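Local coordinates for flavohemoprotein (Vibrio cholerae O1 biovar El Tor, PDB 4EH1) that probably detoxifies nitric oxide to nitrate with oxygen and NAD(P)H, and is represented here by its FAD- and NAD(P)H-binding reductase domain, at residues L133-L136 and A137-K141; I210-M213 and Q214-K218. All coordinates share one frame; numbering follows the deposited sequence.

In the fold
Both contacts are local and belong to helices of the parallel sheet domain that forms the NAD-binding half of this reductase. Contact 1 comes first along the chain, at the C-terminal end of helix 126-138 and in the turn that follows it toward strand 144-150; contact 2 lies within helix 210-223, in its first turns, between strands 203-208 and 230-234. Their centres are about 26 Å apart and their nearest atoms about 14 Å, so they do not touch. In the sheet strand 117-122 sits between strands 144-150 and 203-208, and both contacts send side chains onto it. They are thus two examples of how helices in beta-alpha-beta units are ended and begun, contact 2 being the one nearer the bound FAD.

Contact 1 of 2, residues L133-L136 and A137-K141; sequences LHTL and AKQNK
Ala137 N donates to Leu133 O at 2.9 Å, the shortest of the bonds that carry the helix into its last turn. Lys138 N follows with a nearly straight bond to His134 O (N-H...O angle 170°), and Gln139 N with one to Thr135 O. The pattern then changes: Lys141 N reaches back five residues to Leu136 O at 3.0 Å, while Asn140 N bonds to Ala137 O, also at 3.0 Å. These two bonds, with Asn140 at positive phi (52°) as the C-prime residue, make a Schellman motif, which here ends helix 126-138 inside the beta-alpha-beta unit of strands 117-122 and 144-150.

Reversal of the chain brings Lys141 beside Leu136. The two side chains run side by side in the same direction, CB of Leu136 lying 3.9 Å from CB of Lys141, and the CD2 branch of Leu136 rests against CB and CG of the lysine. Tyr110 touches both residues. Beyond its bend at chi2 (78°) the lysine chain carries NZ to the carbonyl oxygen of Arg115 and into a salt bridge with Glu112.

On another side of the turn, Thr135 and Gln139 also lie alongside each other. The methyl CG2 of Thr135, anti to the backbone N, meets the glutamine amide with 3.5 Å to NE2. This rotation sets OG1 beside the backbone N, and the hydroxyl is hydrogen-bonded to Ala131 O one turn back. Leu165 of neighbouring helix 159-169 takes the side chains of Leu133, His134 and Ala137.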
# COMPACT_ATOMS: atom_id res chain seq x y z
N LEU A 133 2.34 -17.80 -11.32
CA LEU A 133 1.45 -17.23 -12.31
C LEU A 133 2.16 -16.25 -13.23
O LEU A 133 2.00 -16.33 -14.45
CB LEU A 133 0.33 -16.44 -11.65
CG LEU A 133 -0.79 -17.23 -11.00
CD1 LEU A 133 -1.76 -16.25 -10.30
CD2 LEU A 133 -1.51 -18.11 -12.03
N HIS A 134 2.89 -15.30 -12.67
CA HIS A 134 3.55 -14.31 -13.52
C HIS A 134 4.56 -14.93 -14.47
O HIS A 134 4.68 -14.49 -15.64
CB HIS A 134 4.18 -13.19 -12.71
CG HIS A 134 3.20 -12.16 -12.24
ND1 HIS A 134 2.52 -11.33 -13.11
CD2 HIS A 134 2.78 -11.83 -10.99
CE1 HIS A 134 1.74 -10.52 -12.42
NE2 HIS A 134 1.86 -10.81 -11.13
N THR A 135 5.28 -15.95 -14.00
CA THR A 135 6.28 -16.64 -14.83
C THR A 135 5.59 -17.39 -15.97
O THR A 135 6.04 -17.34 -17.11
CB THR A 135 7.12 -17.66 -14.01
OG1 THR A 135 7.72 -16.98 -12.92
CG2 THR A 135 8.24 -18.27 -14.88
N LEU A 136 4.50 -18.08 -15.67
CA LEU A 136 3.79 -18.86 -16.68
C LEU A 136 3.13 -17.93 -17.69
O LEU A 136 2.98 -18.30 -18.84
CB LEU A 136 2.74 -19.77 -16.03
CG LEU A 136 3.33 -20.84 -15.09
CD1 LEU A 136 2.22 -21.74 -14.50
CD2 LEU A 136 4.36 -21.72 -15.76
N ALA A 137 2.75 -16.72 -17.26
CA ALA A 137 2.15 -15.75 -18.18
C ALA A 137 3.20 -15.31 -19.21
O ALA A 137 2.96 -15.33 -20.42
CB ALA A 137 1.65 -14.54 -17.43
N LYS A 138 4.36 -14.94 -18.69
CA LYS A 138 5.52 -14.57 -19.47
C LYS A 138 5.86 -15.65 -20.51
O LYS A 138 6.21 -15.34 -21.65
CB LYS A 138 6.69 -14.31 -18.52
CG LYS A 138 8.00 -13.96 -19.19
CD LYS A 138 9.07 -13.63 -18.15
CE LYS A 138 8.66 -12.48 -17.22
NZ LYS A 138 9.82 -11.98 -16.40
N GLN A 139 5.74 -16.92 -20.11
CA GLN A 139 6.09 -18.06 -20.96
C GLN A 139 4.94 -18.56 -21.82
O GLN A 139 5.07 -19.58 -22.50
CB GLN A 139 6.68 -19.19 -20.11
CG GLN A 139 8.02 -18.80 -19.55
CD GLN A 139 8.53 -19.72 -18.46
OE1 GLN A 139 7.90 -20.73 -18.13
NE2 GLN A 139 9.68 -19.38 -17.90
N ASN A 140 3.82 -17.84 -21.78
CA ASN A 140 2.64 -18.24 -22.54
C ASN A 140 2.17 -19.66 -22.32
O ASN A 140 1.75 -20.34 -23.25
CB ASN A 140 2.90 -18.03 -24.03
CG ASN A 140 3.06 -16.58 -24.35
OD1 ASN A 140 2.23 -15.77 -23.95
ND2 ASN A 140 4.15 -16.23 -25.04
N LYS A 141 2.25 -20.12 -21.07
CA LYS A 141 1.89 -21.47 -20.74
C LYS A 141 0.39 -21.61 -20.87
O LYS A 141 -0.36 -20.74 -20.44
CB LYS A 141 2.32 -21.76 -19.30
CG LYS A 141 1.80 -23.05 -18.71
CD LYS A 141 2.60 -24.24 -19.21
CE LYS A 141 2.25 -25.48 -18.39
NZ LYS A 141 2.77 -26.72 -19.05

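Contact 2 of 2, residues I210-M213 and Q214-K218; sequences IGFM and QYVVK
Ile210 opens the helix, its carbonyl O accepting a nearly straight bond from Gln214 N at 2.8 Å (N-H...O angle 170°). Its side chain runs alongside that of Gln214, pointing the same way. CD1, at the end of the longer branch, comes 3.9 Å from Gln214 CG and also meets NE2, so the methyl lies against the folded glutamine chain, which bends at chi2 (-69°). The same isoleucine touches Val234 on strand 230-234.

Gly211 contributes backbone alone, its O taking the N-H of Tyr215 at 3.1 Å. Tyr215 CB touches this oxygen and Phe212 O, which lies at the ring's edge near its plane; the OH end leads away, hydrogen-bonded to Met190 O.

Phe212 O accepts from Val216 N, and the two side chains meet as well. With CG anti to the backbone N (chi1 170°), the phenyl ring is placed so that Val216 CG2 lies over one face in a CH-pi contact, 3.8 Å from the ring centroid. The methyl is offset toward the rim, and its nearest ring atom is Phe212 CZ at 3.5 Å. Both residues also pack on Ile120 of strand 117-122.

Met213 O receives Val217 N at 2.8 Å. CG anti to the backbone N and a bend at chi2 set SD 4.0 Å from Val217 CG2, the two side chains crossing at a slant. Buried Met213 and Val216, with Val217, meet Leu206 of strand 203-208; Met213 also reaches Tyr232 and Val234. Apolar side chains facing strands 117-122, 203-208 and 230-234 are typical of a beta-alpha-beta helix packed on a parallel sheet, here in the NAD-binding domain.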
# COMPACT_ATOMS: atom_id res chain seq x y z
N ILE A 210 -0.30 -25.81 7.37
CA ILE A 210 -0.32 -27.27 7.42
C ILE A 210 -1.73 -27.89 7.42
O ILE A 210 -1.97 -28.89 6.74
CB ILE A 210 0.53 -27.80 8.63
CG1 ILE A 210 0.65 -29.32 8.59
CG2 ILE A 210 -0.06 -27.34 9.98
CD1 ILE A 210 1.22 -29.83 7.25
N GLY A 211 -2.66 -27.32 8.19
CA GLY A 211 -4.01 -27.88 8.26
C GLY A 211 -4.70 -27.91 6.90
O GLY A 211 -5.23 -28.93 6.47
N PHE A 212 -4.68 -26.78 6.21
CA PHE A 212 -5.15 -26.72 4.83
C PHE A 212 -4.35 -27.67 3.91
O PHE A 212 -4.92 -28.38 3.06
CB PHE A 212 -5.06 -25.27 4.31
CG PHE A 212 -5.30 -25.14 2.81
CD1 PHE A 212 -6.60 -25.05 2.29
CD2 PHE A 212 -4.24 -25.08 1.93
CE1 PHE A 212 -6.81 -24.93 0.92
CE2 PHE A 212 -4.44 -24.96 0.55
CZ PHE A 212 -5.73 -24.88 0.05
N MET A 213 -3.04 -27.69 4.06
CA MET A 213 -2.24 -28.57 3.21
C MET A 213 -2.68 -30.05 3.38
O MET A 213 -2.94 -30.76 2.40
CB MET A 213 -0.76 -28.42 3.54
CG MET A 213 0.16 -29.31 2.72
SD MET A 213 0.22 -28.72 1.01
CE MET A 213 0.32 -26.95 1.21
N GLN A 214 -2.79 -30.51 4.62
CA GLN A 214 -3.20 -31.89 4.90
C GLN A 214 -4.57 -32.18 4.29
O GLN A 214 -4.78 -33.20 3.63
CB GLN A 214 -3.23 -32.13 6.40
CG GLN A 214 -1.85 -32.24 7.03
CD GLN A 214 -1.10 -33.52 6.61
OE1 GLN A 214 -1.43 -34.63 7.03
NE2 GLN A 214 -0.09 -33.36 5.80
N TYR A 215 -5.50 -31.25 4.50
CA TYR A 215 -6.83 -31.35 3.92
C TYR A 215 -6.80 -31.50 2.38
O TYR A 215 -7.48 -32.38 1.81
CB TYR A 215 -7.61 -30.12 4.34
CG TYR A 215 -8.97 -30.02 3.75
CD1 TYR A 215 -9.98 -30.92 4.10
CD2 TYR A 215 -9.27 -29.01 2.86
CE1 TYR A 215 -11.25 -30.80 3.55
CE2 TYR A 215 -10.53 -28.89 2.31
CZ TYR A 215 -11.52 -29.78 2.65
OH TYR A 215 -12.75 -29.62 2.07
N VAL A 216 -6.00 -30.68 1.70
CA VAL A 216 -5.97 -30.75 0.23
C VAL A 216 -5.22 -31.98 -0.30
O VAL A 216 -5.69 -32.66 -1.23
CB VAL A 216 -5.35 -29.49 -0.39
CG1 VAL A 216 -5.11 -29.70 -1.89
CG2 VAL A 216 -6.24 -28.32 -0.18
N VAL A 217 -4.07 -32.27 0.29
CA VAL A 217 -3.28 -33.42 -0.14
C VAL A 217 -4.09 -34.71 0.00
O VAL A 217 -4.08 -35.52 -0.91
CB VAL A 217 -1.96 -33.53 0.64
CG1 VAL A 217 -1.31 -34.92 0.45
CG2 VAL A 217 -1.02 -32.45 0.18
N LYS A 218 -4.80 -34.89 1.12
CA LYS A 218 -5.69 -36.06 1.27
C LYS A 218 -6.76 -36.15 0.17
O LYS A 218 -7.01 -37.23 -0.37
CB LYS A 218 -6.32 -36.15 2.67
CG LYS A 218 -5.29 -36.55 3.75
CD LYS A 218 -5.73 -36.21 5.17
CE LYS A 218 -4.70 -36.70 6.16
NZ LYS A 218 -4.97 -36.22 7.57